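Local coordinates for protein acyl-CoA hydrolase (Bacillus halodurans, PDB 1VPM) that binds coenzyme A and probably hydrolyses the thioester bond of long-chain fatty acyl-CoA molecules, as other hot-dog-fold thioesterases of its family do, at residues 56-61 against 98-103. Sequence-based numbering, arbitrary orientation.
With COA (coenzyme A), chain D.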
loop_
_atom_site.group_PDB
_atom_site.type_symbol
_atom_site.label_atom_id
_atom_site.label_comp_id
_atom_site.label_asym_id
_atom_site.label_seq_id
_atom_site.Cartn_x
_atom_site.Cartn_y
_atom_site.Cartn_z
ATOM N N LEU A 56 -13.425 -12.495 -7.246
ATOM C CA LEU A 56 -14.567 -12.527 -6.346
ATOM C C LEU A 56 -15.786 -13.197 -6.958
ATOM O O LEU A 56 -16.432 -14.052 -6.323
ATOM C CB LEU A 56 -14.908 -11.109 -5.838
ATOM C CG LEU A 56 -14.007 -10.476 -4.778
ATOM C CD1 LEU A 56 -14.218 -8.991 -4.759
ATOM C CD2 LEU A 56 -14.283 -11.090 -3.403
ATOM N N THR A 57 -16.079 -12.809 -8.173
ATOM C CA THR A 57 -17.174 -13.390 -8.942
ATOM C C THR A 57 -17.068 -14.919 -9.083
ATOM O O THR A 57 -18.028 -15.686 -8.847
ATOM C CB THR A 57 -17.248 -12.685 -10.284
ATOM O OG1 THR A 57 -17.451 -11.256 -10.041
ATOM C CG2 THR A 57 -18.367 -13.239 -11.151
ATOM N N ALA A 58 -15.883 -15.372 -9.475
ATOM C CA ALA A 58 -15.651 -16.780 -9.725
ATOM C C ALA A 58 -15.668 -17.562 -8.407
ATOM O O ALA A 58 -16.194 -18.659 -8.336
ATOM C CB ALA A 58 -14.305 -16.940 -10.451
HETATM N N MSE A 59 -15.142 -16.966 -7.336
HETATM C CA MSE A 59 -15.176 -17.613 -6.022
HETATM C C MSE A 59 -16.621 -17.792 -5.532
HETATM O O MSE A 59 -16.980 -18.834 -4.956
HETATM C CB MSE A 59 -14.333 -16.851 -5.008
HETATM C CG MSE A 59 -12.868 -16.962 -5.355
HETATM SE SE MSE A 59 -11.893 -15.723 -4.111
HETATM C CE MSE A 59 -12.086 -16.792 -2.609
ATOM N N LYS A 60 -17.448 -16.805 -5.788
ATOM C CA LYS A 60 -18.868 -16.894 -5.438
ATOM C C LYS A 60 -19.598 -17.957 -6.217
ATOM O O LYS A 60 -20.500 -18.626 -5.667
ATOM C CB LYS A 60 -19.588 -15.547 -5.636
ATOM C CG LYS A 60 -19.321 -14.609 -4.550
ATOM C CD LYS A 60 -19.588 -13.139 -4.886
ATOM C CE LYS A 60 -20.993 -12.712 -4.935
ATOM N NZ LYS A 60 -21.009 -11.209 -4.794
ATOM N N HIS A 61 -19.248 -18.109 -7.494
ATOM C CA HIS A 61 -19.920 -19.124 -8.318
ATOM C C HIS A 61 -19.518 -20.530 -7.924
ATOM O O HIS A 61 -20.372 -21.411 -7.854
ATOM C CB HIS A 61 -19.646 -18.904 -9.795
ATOM C CG HIS A 61 -20.369 -19.861 -10.667
ATOM N ND1 HIS A 61 -21.720 -19.761 -10.909
ATOM C CD2 HIS A 61 -19.923 -20.947 -11.341
ATOM C CE1 HIS A 61 -22.073 -20.770 -11.693
ATOM N NE2 HIS A 61 -21.004 -21.490 -11.987
ATOM N N THR A 98 -13.862 -27.096 -15.337
ATOM C CA THR A 98 -13.265 -26.446 -14.176
ATOM C C THR A 98 -13.107 -24.948 -14.362
ATOM O O THR A 98 -12.631 -24.270 -13.449
ATOM C CB THR A 98 -11.874 -27.041 -13.879
ATOM O OG1 THR A 98 -10.925 -26.631 -14.877
ATOM C CG2 THR A 98 -11.966 -28.559 -13.824
ATOM N N SER A 99 -13.491 -24.451 -15.535
ATOM C CA SER A 99 -13.254 -23.047 -15.927
ATOM C C SER A 99 -14.558 -22.279 -16.027
ATOM O O SER A 99 -15.640 -22.841 -16.252
ATOM C CB SER A 99 -12.460 -22.999 -17.244
ATOM O OG SER A 99 -13.228 -23.449 -18.341
HETATM N N MSE A 100 -14.450 -20.970 -15.789
HETATM C CA MSE A 100 -15.552 -20.047 -15.864
HETATM C C MSE A 100 -15.126 -18.851 -16.686
HETATM O O MSE A 100 -14.051 -18.286 -16.461
HETATM C CB MSE A 100 -15.869 -19.562 -14.475
HETATM C CG MSE A 100 -16.407 -20.617 -13.568
HETATM SE SE MSE A 100 -16.232 -20.154 -11.641
HETATM C CE MSE A 100 -14.334 -20.539 -11.333
ATOM N N GLU A 101 -15.945 -18.471 -17.655
ATOM C CA GLU A 101 -15.775 -17.178 -18.271
ATOM C C GLU A 101 -16.449 -16.120 -17.391
ATOM O O GLU A 101 -17.598 -16.286 -16.946
ATOM C CB GLU A 101 -16.418 -17.151 -19.673
ATOM C CG GLU A 101 -16.173 -15.844 -20.377
ATOM C CD GLU A 101 -16.853 -15.795 -21.754
ATOM O OE1 GLU A 101 -18.117 -15.859 -21.805
ATOM O OE2 GLU A 101 -16.116 -15.771 -22.760
ATOM N N VAL A 102 -15.698 -15.067 -17.122
ATOM C CA VAL A 102 -16.174 -13.931 -16.348
ATOM C C VAL A 102 -16.146 -12.673 -17.240
ATOM O O VAL A 102 -15.135 -12.357 -17.881
ATOM C CB VAL A 102 -15.380 -13.723 -15.052
ATOM C CG1 VAL A 102 -15.888 -12.490 -14.313
ATOM C CG2 VAL A 102 -15.453 -14.959 -14.163
ATOM N N TYR A 103 -17.296 -12.051 -17.371
ATOM C CA TYR A 103 -17.415 -10.739 -18.030
ATOM C C TYR A 103 -17.317 -9.648 -16.979
ATOM O O TYR A 103 -17.963 -9.709 -15.920
ATOM C CB TYR A 103 -18.756 -10.671 -18.793
ATOM C CG TYR A 103 -19.150 -9.268 -19.218
ATOM C CD1 TYR A 103 -18.616 -8.688 -20.356
ATOM C CD2 TYR A 103 -20.042 -8.505 -18.442
ATOM C CE1 TYR A 103 -18.992 -7.381 -20.743
ATOM C CE2 TYR A 103 -20.434 -7.236 -18.828
ATOM C CZ TYR A 103 -19.890 -6.655 -19.930
ATOM O OH TYR A 103 -20.317 -5.395 -20.251
HETATM N N1A COA D . -7.145 -19.416 -21.376
HETATM C C2A COA D . -8.420 -19.872 -21.201
HETATM N N3A COA D . -8.628 -21.129 -20.606
HETATM C C4A COA D . -7.562 -21.875 -20.198
HETATM C C5A COA D . -6.246 -21.417 -20.386
HETATM C C6A COA D . -6.029 -20.174 -20.989
HETATM N N6A COA D . -4.773 -19.804 -21.300
HETATM N N7A COA D . -5.396 -22.379 -19.910
HETATM C C8A COA D . -6.141 -23.413 -19.428
HETATM N N9A COA D . -7.469 -23.113 -19.608
HETATM C C1B COA D . -8.588 -23.859 -19.066
HETATM C C2B COA D . -8.690 -25.209 -19.740
HETATM O O2B COA D . -9.296 -25.090 -21.001
HETATM C C3B COA D . -9.520 -25.978 -18.725
HETATM O O3B COA D . -10.875 -25.756 -19.075
HETATM P P3B COA D . -12.065 -26.769 -18.752
HETATM O O7A COA D . -12.256 -27.641 -19.926
HETATM O O8A COA D . -13.351 -26.092 -18.497
HETATM O O9A COA D . -11.701 -27.476 -17.479
HETATM C C4B COA D . -9.086 -25.360 -17.388
HETATM O O4B COA D . -8.322 -24.202 -17.730
HETATM C C5B COA D . -8.189 -26.266 -16.539
HETATM O O5B COA D . -7.049 -26.617 -17.321
HETATM P P1A COA D . -6.482 -28.146 -17.476
HETATM O O1A COA D . -5.986 -28.336 -18.895
HETATM O O2A COA D . -7.505 -29.172 -17.031
HETATM O O3A COA D . -5.270 -28.272 -16.419
HETATM P P2A COA D . -3.917 -27.386 -16.338
HETATM O O4A COA D . -3.346 -27.194 -17.735
HETATM O O5A COA D . -3.015 -28.088 -15.337
HETATM O O6A COA D . -4.345 -25.955 -15.693
HETATM C CBP COA D . -4.053 -23.584 -15.611
HETATM C CCP COA D . -4.465 -24.776 -16.474
HETATM C CDP COA D . -4.600 -22.290 -16.224
HETATM C CEP COA D . -4.693 -23.799 -14.222
HETATM C CAP COA D . -2.501 -23.534 -15.514
HETATM O OAP COA D . -1.816 -23.441 -16.758
HETATM C C9P COA D . -2.077 -22.410 -14.588
HETATM O O9P COA D . -2.126 -22.682 -13.206
HETATM N N8P COA D . -1.700 -21.211 -15.057
HETATM C C7P COA D . -1.325 -20.214 -14.073
HETATM C C6P COA D . -2.556 -19.563 -13.436
HETATM C C5P COA D . -2.143 -18.467 -12.475
HETATM O O5P COA D . -1.496 -18.779 -11.454
HETATM N N4P COA D . -2.478 -17.209 -12.783
HETATM C C3P COA D . -2.183 -16.117 -11.894
HETATM C C2P COA D . -0.963 -15.255 -12.220
HETATM S S1P COA D . 0.628 -16.023 -12.744
#
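With CG lying beside the backbone N and the chain bent at its last torsion (chi3 -78°), the selenomethionine Met-100 reaches from its strand to the helix and turns its terminal methyl onto Ala-58. Its CE meets Ala-58 CB at 3.7 Å, while SE stands 3.6 Å from Ala-58 O. His-61, whose CG is anti to the backbone N (chi1 -177°), brings the edge of its ring up to the selenium: SE lies 3.8 Å from CD2 of His-61, near the ring plane, a selenium counterpart of the Met-aromatic contact. The ring is also held from outside, since NE2 hydrogen-bonds to Pro-139 O. Such packing illustrates how a hot-dog fold is built, with the long helix 43-62 as the sausage wrapped by a curved antiparallel sheet; here the axes of 56-61 and 99-103 run at 135° to each other. Two residues along the strand, Val-102 extends the apolar seam: its CG1 lies 4.1 Å from Thr-57 CG2, and CG2 comes more loosely toward Ala-58 CB. Thr-57 thus offers its methyl to the sheet, while its OG1 bonds back to Ile-53 O within the helix. Where the loop enters the strand, the 3'-phosphate of coenzyme A is held by the protein: Ser-99 OG hydrogen-bonds to O8A at 2.7 Å, and Thr-98 binds O9A through both OG1 (2.8 Å) and its backbone N (3.1 Å).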